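Local coordinates for protein butyrophilin subfamily 1 member A1 (Bos taurus, PDB 4HH8) that probably helps secrete milk-fat droplets and probably restrains the proliferation of activated T cells, here represented by its two extracellular immunoglobulin domains, at residues A[126-138]-A[147-159]. The protein carries 1 engineered substitution. Residues are numbered along the deposited sequence; the frame is centred on the assembly and turned at random.
Sequences KVAALGSDPHISM and QLECTSVGWYPEP
Gly131 sits over one face of the Trp155 indole: its CA stands 3.5 Å from the centroid of the five-membered ring in a CH-pi contact, and its N sits above the middle of the ring system. Glycine suits this place because a CB would point into Trp155 NE1 and Val153 O. Leu130 CD1 touches the indole rim at Trp155 CZ3, 3.7 Å away. Farther along, Ile136 CG2 rests on Leu148 CB; these two and Cys150 share the inner face of the sheet, where apolar side chains belong, and Pro134 CB lies 4.0 Å from Cys150 SG, against Val217.

Ser152 forms the polar edge of the indole. With its OG anti to the backbone N (chi1 176°), the hydroxyl accepts the N-H of Trp155 NE1 almost exactly in the ring plane, 2.6 Å away, and donates to Ser132 O, so it fixes the rotation of the tryptophan and satisfies a carbonyl. From the other segment, Ser132 OG takes the N-H of Val153 at 2.9 Å, while its own N reaches Val153 O. These serine bonds bridge the gap between the antiparallel pairing of 135-138 with 148-151 and the single bridge Ala129–Tyr156. Beyond that bridge, Val127 O meets the edge of the Tyr156 ring at CD2, 3.3 Å away.

Strands 135-140 and 146-155 form an edge hairpin of the membrane-proximal immunoglobulin domain, with strand 186-194 on its inner flank; Gly154, whose backbone (phi 93°, psi 33°) calls for glycine, and Trp155 face that strand in a G1 beta bulge. Cys150 crosses the sandwich to Cys204 in the characteristic disulfide, Trp155 packs on Ile206, and strand 117-128 leads in from the V-set domain.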
ATOM      1  N   LYS A 126      -2.737   1.230  -4.137  1.00 34.54           N
ATOM      2  CA  LYS A 126      -2.130   1.688  -2.886  1.00 33.63           C
ATOM      3  C   LYS A 126      -1.770   0.486  -2.069  1.00 32.02           C
ATOM      4  O   LYS A 126      -2.653  -0.207  -1.645  1.00 31.76           O
ATOM      5  CB  LYS A 126      -3.113   2.537  -2.060  1.00 33.82           C
ATOM      6  CG  LYS A 126      -3.372   3.950  -2.597  1.00 37.57           C
ATOM      7  CD  LYS A 126      -2.201   4.843  -2.383  1.00 40.33           C
ATOM      8  CE  LYS A 126      -2.606   6.267  -2.550  1.00 43.28           C
ATOM      9  NZ  LYS A 126      -1.400   7.058  -2.295  1.00 45.59           N
ATOM     10  N   VAL A 127      -0.484   0.287  -1.786  1.00 31.20           N
ATOM     11  CA  VAL A 127      -0.045  -0.894  -1.067  1.00 31.21           C
ATOM     12  C   VAL A 127       0.181  -0.542   0.387  1.00 30.93           C
ATOM     13  O   VAL A 127       0.626   0.566   0.685  1.00 32.31           O
ATOM     14  CB  VAL A 127       1.254  -1.525  -1.657  1.00 31.49           C
ATOM     15  CG1 VAL A 127       1.636  -2.719  -0.826  1.00 31.44           C
ATOM     16  CG2 VAL A 127       1.069  -1.876  -3.160  1.00 29.23           C
ATOM     17  N   ALA A 128      -0.123  -1.479   1.272  1.00 29.52           N
ATOM     18  CA  ALA A 128       0.028  -1.278   2.688  1.00 31.06           C
ATOM     19  C   ALA A 128       0.595  -2.532   3.362  1.00 31.24           C
ATOM     20  O   ALA A 128       0.347  -3.652   2.930  1.00 31.45           O
ATOM     21  CB  ALA A 128      -1.312  -0.911   3.315  1.00 30.91           C
ATOM     22  N   ALA A 129       1.395  -2.338   4.396  1.00 31.17           N
ATOM     23  CA  ALA A 129       1.773  -3.451   5.249  1.00 31.37           C
ATOM     24  C   ALA A 129       1.640  -2.964   6.639  1.00 31.46           C
ATOM     25  O   ALA A 129       1.965  -1.814   6.942  1.00 31.90           O
ATOM     26  CB  ALA A 129       3.187  -3.886   4.994  1.00 29.90           C
ATOM     27  N   LEU A 130       1.193  -3.859   7.481  1.00 32.02           N
ATOM     28  CA  LEU A 130       1.063  -3.615   8.878  1.00 33.95           C
ATOM     29  C   LEU A 130       2.234  -4.272   9.577  1.00 34.39           C
ATOM     30  O   LEU A 130       2.506  -5.436   9.324  1.00 35.38           O
ATOM     31  CB  LEU A 130      -0.195  -4.311   9.279  1.00 34.33           C
ATOM     32  CG  LEU A 130      -0.791  -3.995  10.610  1.00 38.37           C
ATOM     33  CD1 LEU A 130      -1.444  -2.613  10.561  1.00 38.55           C
ATOM     34  CD2 LEU A 130      -1.784  -5.105  10.518  1.00 40.50           C
ATOM     35  N   GLY A 131       2.925  -3.540  10.444  1.00 34.57           N
ATOM     36  CA  GLY A 131       4.163  -4.054  11.055  1.00 33.94           C
ATOM     37  C   GLY A 131       4.015  -4.787  12.363  1.00 33.40           C
ATOM     38  O   GLY A 131       2.910  -5.184  12.729  1.00 33.15           O
ATOM     39  N   SER A 132       5.134  -4.944  13.074  1.00 33.31           N
ATOM     40  CA  SER A 132       5.219  -5.767  14.283  1.00 32.97           C
ATOM     41  C   SER A 132       4.663  -5.056  15.493  1.00 33.93           C
ATOM     42  O   SER A 132       4.616  -3.811  15.501  1.00 34.28           O
ATOM     43  CB  SER A 132       6.682  -6.086  14.583  1.00 33.14           C
ATOM     44  OG  SER A 132       7.443  -4.890  14.688  1.00 30.32           O
ATOM     45  N   ASP A 133       4.277  -5.835  16.513  1.00 33.73           N
ATOM     46  CA  ASP A 133       3.960  -5.321  17.845  1.00 35.13           C
ATOM     47  C   ASP A 133       5.031  -4.350  18.328  1.00 35.38           C
ATOM     48  O   ASP A 133       6.212  -4.726  18.427  1.00 36.11           O
ATOM     49  CB  ASP A 133       3.825  -6.449  18.878  1.00 35.87           C
ATOM     50  CG  ASP A 133       2.568  -7.295  18.689  1.00 39.60           C
ATOM     51  OD1 ASP A 133       1.893  -7.220  17.649  1.00 42.88           O
ATOM     52  OD2 ASP A 133       2.258  -8.087  19.594  1.00 48.44           O
ATOM     53  N   PRO A 134       4.642  -3.082  18.610  1.00 34.83           N
ATOM     54  CA  PRO A 134       5.639  -2.066  19.033  1.00 33.85           C
ATOM     55  C   PRO A 134       6.272  -2.413  20.361  1.00 33.72           C
ATOM     56  O   PRO A 134       5.686  -3.139  21.147  1.00 33.49           O
ATOM     57  CB  PRO A 134       4.833  -0.770  19.148  1.00 32.93           C
ATOM     58  CG  PRO A 134       3.363  -1.188  19.057  1.00 35.37           C
ATOM     59  CD  PRO A 134       3.329  -2.501  18.314  1.00 34.25           C
ATOM     60  N   HIS A 135       7.451  -1.868  20.613  1.00 33.65           N
ATOM     61  CA  HIS A 135       8.151  -2.167  21.823  1.00 33.77           C
ATOM     62  C   HIS A 135       8.727  -0.909  22.394  1.00 33.83           C
ATOM     63  O   HIS A 135       9.302  -0.097  21.666  1.00 33.48           O
ATOM     64  CB  HIS A 135       9.306  -3.135  21.552  1.00 33.98           C
ATOM     65  CG  HIS A 135      10.030  -3.524  22.795  1.00 33.60           C
ATOM     66  ND1 HIS A 135      11.202  -2.924  23.189  1.00 33.95           N
ATOM     67  CD2 HIS A 135       9.695  -4.384  23.781  1.00 33.30           C
ATOM     68  CE1 HIS A 135      11.575  -3.421  24.352  1.00 31.49           C
ATOM     69  NE2 HIS A 135      10.666  -4.287  24.743  1.00 32.68           N
ATOM     70  N   ILE A 136       8.616  -0.758  23.698  1.00 34.12           N
ATOM     71  CA  ILE A 136       9.253   0.372  24.355  1.00 35.82           C
ATOM     72  C   ILE A 136      10.444  -0.037  25.227  1.00 37.89           C
ATOM     73  O   ILE A 136      10.318  -0.857  26.118  1.00 37.90           O
ATOM     74  CB  ILE A 136       8.231   1.227  25.191  1.00 34.85           C
ATOM     75  CG1 ILE A 136       7.203   1.894  24.278  1.00 32.64           C
ATOM     76  CG2 ILE A 136       8.961   2.293  25.950  1.00 34.11           C
ATOM     77  CD1 ILE A 136       5.962   2.491  25.058  1.00 31.53           C
ATOM     78  N   SER A 137      11.589   0.566  24.944  1.00 41.05           N
ATOM     79  CA  SER A 137      12.787   0.531  25.779  1.00 44.02           C
ATOM     80  C   SER A 137      12.765   1.678  26.742  1.00 45.97           C
ATOM     81  O   SER A 137      12.533   2.809  26.331  1.00 45.64           O
ATOM     82  CB  SER A 137      14.022   0.774  24.911  1.00 43.20           C
ATOM     83  OG  SER A 137      14.572  -0.435  24.502  1.00 45.76           O
HETATM   84  N   MSE A 138      13.095   1.395  27.999  1.00 49.66           N
HETATM   85  CA  MSE A 138      13.220   2.395  29.037  1.00 53.78           C
HETATM   86  C   MSE A 138      14.679   2.531  29.419  1.00 55.61           C
HETATM   87  O   MSE A 138      15.370   1.522  29.609  1.00 56.78           O
HETATM   88  CB  MSE A 138      12.497   1.926  30.288  1.00 55.06           C
HETATM   89  CG  MSE A 138      11.003   2.050  30.321  1.00 59.83           C
HETATM   90 SE   MSE A 138      10.494   2.884  32.029  1.00 71.27          SE
HETATM   91  CE  MSE A 138      11.494   1.713  33.255  1.00 70.16           C
ATOM     92  N   GLN A 147      14.100   8.312  29.333  1.00 50.61           N
ATOM     93  CA  GLN A 147      14.075   8.296  27.869  1.00 47.89           C
ATOM     94  C   GLN A 147      13.405   7.017  27.406  1.00 44.83           C
ATOM     95  O   GLN A 147      13.808   5.921  27.805  1.00 44.78           O
ATOM     96  CB  GLN A 147      15.493   8.326  27.282  1.00 48.63           C
ATOM     97  CG  GLN A 147      16.451   9.363  27.874  1.00 52.77           C
ATOM     98  CD  GLN A 147      17.928   8.948  27.771  1.00 57.91           C
ATOM     99  OE1 GLN A 147      18.275   7.758  27.873  1.00 59.56           O
ATOM    100  NE2 GLN A 147      18.802   9.935  27.587  1.00 58.24           N
ATOM    101  N   LEU A 148      12.380   7.140  26.577  1.00 40.80           N
ATOM    102  CA  LEU A 148      11.729   5.964  26.028  1.00 37.70           C
ATOM    103  C   LEU A 148      12.021   5.869  24.544  1.00 36.58           C
ATOM    104  O   LEU A 148      12.019   6.886  23.847  1.00 36.32           O
ATOM    105  CB  LEU A 148      10.219   6.013  26.246  1.00 36.75           C
ATOM    106  CG  LEU A 148       9.663   6.212  27.665  1.00 38.14           C
ATOM    107  CD1 LEU A 148       8.150   6.267  27.592  1.00 35.10           C
ATOM    108  CD2 LEU A 148      10.094   5.069  28.684  1.00 36.59           C
ATOM    109  N   GLU A 149      12.226   4.652  24.054  1.00 34.66           N
ATOM    110  CA  GLU A 149      12.350   4.446  22.638  1.00 33.99           C
ATOM    111  C   GLU A 149      11.356   3.438  22.167  1.00 32.25           C
ATOM    112  O   GLU A 149      11.332   2.339  22.656  1.00 32.67           O
ATOM    113  CB  GLU A 149      13.751   4.004  22.240  1.00 34.54           C
ATOM    114  CG  GLU A 149      13.862   3.918  20.727  1.00 36.99           C
ATOM    115  CD  GLU A 149      15.198   3.402  20.225  1.00 42.26           C
ATOM    116  OE1 GLU A 149      15.553   2.223  20.479  1.00 42.67           O
ATOM    117  OE2 GLU A 149      15.886   4.195  19.544  1.00 48.14           O
ATOM    118  N   CYS A 150      10.530   3.815  21.200  1.00 31.10           N
ATOM    119  CA  CYS A 150       9.507   2.909  20.681  1.00 30.19           C
ATOM    120  C   CYS A 150       9.913   2.457  19.295  1.00 29.92           C
ATOM    121  O   CYS A 150      10.301   3.258  18.424  1.00 30.58           O
ATOM    122  CB  CYS A 150       8.133   3.579  20.654  1.00 29.38           C
ATOM    123  SG  CYS A 150       6.777   2.580  20.005  1.00 30.83           S
ATOM    124  N   THR A 151       9.774   1.171  19.080  1.00 29.14           N
ATOM    125  CA  THR A 151      10.370   0.517  17.941  1.00 29.34           C
ATOM    126  C   THR A 151       9.349  -0.423  17.290  1.00 28.01           C
ATOM    127  O   THR A 151       8.542  -1.007  17.973  1.00 27.46           O
ATOM    128  CB  THR A 151      11.624  -0.173  18.474  1.00 30.15           C
ATOM    129  OG1 THR A 151      12.778   0.668  18.218  1.00 33.15           O
ATOM    130  CG2 THR A 151      11.773  -1.518  17.921  1.00 33.46           C
ATOM    131  N   SER A 152       9.317  -0.491  15.959  1.00 27.28           N
ATOM    132  CA  SER A 152       8.480  -1.446  15.281  1.00 27.29           C
ATOM    133  C   SER A 152       9.018  -1.572  13.869  1.00 28.04           C
ATOM    134  O   SER A 152       9.640  -0.647  13.340  1.00 29.13           O
ATOM    135  CB  SER A 152       7.003  -1.034  15.307  1.00 27.05           C
ATOM    136  OG  SER A 152       6.174  -1.922  14.551  1.00 25.71           O
ATOM    137  N   VAL A 153       8.740  -2.713  13.264  1.00 27.99           N
ATOM    138  CA  VAL A 153       9.382  -3.170  12.052  1.00 28.64           C
ATOM    139  C   VAL A 153       8.302  -3.510  11.029  1.00 28.40           C
ATOM    140  O   VAL A 153       7.270  -4.059  11.407  1.00 28.69           O
ATOM    141  CB  VAL A 153      10.197  -4.430  12.462  1.00 30.08           C
ATOM    142  CG1 VAL A 153      10.274  -5.484  11.372  1.00 31.07           C
ATOM    143  CG2 VAL A 153      11.579  -4.024  13.002  1.00 30.91           C
ATOM    144  N   GLY A 154       8.499  -3.158   9.753  1.00 28.68           N
ATOM    145  CA  GLY A 154       7.671  -3.727   8.654  1.00 28.70           C
ATOM    146  C   GLY A 154       6.407  -2.970   8.193  1.00 29.01           C
ATOM    147  O   GLY A 154       5.423  -3.575   7.753  1.00 30.26           O
ATOM    148  N   TRP A 155       6.424  -1.648   8.247  1.00 27.74           N
ATOM    149  CA  TRP A 155       5.236  -0.885   7.890  1.00 27.50           C
ATOM    150  C   TRP A 155       5.367  -0.361   6.503  1.00 26.60           C
ATOM    151  O   TRP A 155       6.453  -0.010   6.087  1.00 27.19           O
ATOM    152  CB  TRP A 155       5.027   0.284   8.845  1.00 27.56           C
ATOM    153  CG  TRP A 155       4.877  -0.173  10.225  1.00 28.84           C
ATOM    154  CD1 TRP A 155       5.887  -0.576  11.065  1.00 28.80           C
ATOM    155  CD2 TRP A 155       3.649  -0.366  10.936  1.00 28.50           C
ATOM    156  NE1 TRP A 155       5.354  -0.967  12.264  1.00 30.77           N
ATOM    157  CE2 TRP A 155       3.987  -0.846  12.218  1.00 28.39           C
ATOM    158  CE3 TRP A 155       2.298  -0.115  10.638  1.00 27.30           C
ATOM    159  CZ2 TRP A 155       3.019  -1.131  13.191  1.00 26.76           C
ATOM    160  CZ3 TRP A 155       1.339  -0.386  11.610  1.00 26.88           C
ATOM    161  CH2 TRP A 155       1.702  -0.920  12.857  1.00 25.71           C
ATOM    162  N   TYR A 156       4.251  -0.279   5.797  1.00 25.60           N
ATOM    163  CA  TYR A 156       4.247   0.401   4.537  1.00 25.38           C
ATOM    164  C   TYR A 156       2.898   1.096   4.374  1.00 25.61           C
ATOM    165  O   TYR A 156       1.876   0.499   4.673  1.00 27.24           O
ATOM    166  CB  TYR A 156       4.586  -0.558   3.366  1.00 24.99           C
ATOM    167  CG  TYR A 156       4.908   0.245   2.136  1.00 26.78           C
ATOM    168  CD1 TYR A 156       6.219   0.687   1.887  1.00 28.37           C
ATOM    169  CD2 TYR A 156       3.895   0.654   1.275  1.00 29.31           C
ATOM    170  CE1 TYR A 156       6.506   1.467   0.771  1.00 31.14           C
ATOM    171  CE2 TYR A 156       4.177   1.446   0.164  1.00 33.35           C
ATOM    172  CZ  TYR A 156       5.470   1.850  -0.066  1.00 33.29           C
ATOM    173  OH  TYR A 156       5.722   2.626  -1.160  1.00 39.71           O
ATOM    174  N   PRO A 157       2.875   2.379   3.974  1.00 26.07           N
ATOM    175  CA  PRO A 157       4.015   3.269   3.761  1.00 26.73           C
ATOM    176  C   PRO A 157       4.542   3.748   5.115  1.00 26.86           C
ATOM    177  O   PRO A 157       4.411   3.021   6.115  1.00 27.29           O
ATOM    178  CB  PRO A 157       3.410   4.419   2.892  1.00 27.10           C
ATOM    179  CG  PRO A 157       1.876   4.511   3.446  1.00 26.11           C
ATOM    180  CD  PRO A 157       1.563   3.028   3.671  1.00 26.18           C
ATOM    181  N   GLU A 158       5.173   4.931   5.158  1.00 27.57           N
ATOM    182  CA  GLU A 158       5.630   5.507   6.411  1.00 26.92           C
ATOM    183  C   GLU A 158       4.473   5.492   7.426  1.00 26.57           C
ATOM    184  O   GLU A 158       3.413   6.047   7.163  1.00 26.72           O
ATOM    185  CB  GLU A 158       6.117   6.947   6.192  1.00 27.04           C
ATOM    186  CG  GLU A 158       7.415   7.067   5.350  1.00 28.95           C
ATOM    187  CD  GLU A 158       7.172   7.145   3.808  1.00 29.89           C
ATOM    188  OE1 GLU A 158       6.112   6.737   3.284  1.00 30.80           O
ATOM    189  OE2 GLU A 158       8.048   7.655   3.105  1.00 32.57           O
ATOM    190  N   PRO A 159       4.678   4.857   8.577  1.00 26.15           N
ATOM    191  CA  PRO A 159       3.658   4.778   9.625  1.00 26.69           C
ATOM    192  C   PRO A 159       3.747   6.005  10.587  1.00 26.93           C
ATOM    193  O   PRO A 159       4.787   6.671  10.671  1.00 27.05           O
ATOM    194  CB  PRO A 159       4.052   3.484  10.358  1.00 25.80           C
ATOM    195  CG  PRO A 159       5.594   3.573  10.302  1.00 24.27           C
ATOM    196  CD  PRO A 159       5.894   4.079   8.939  1.00 26.16           C
TER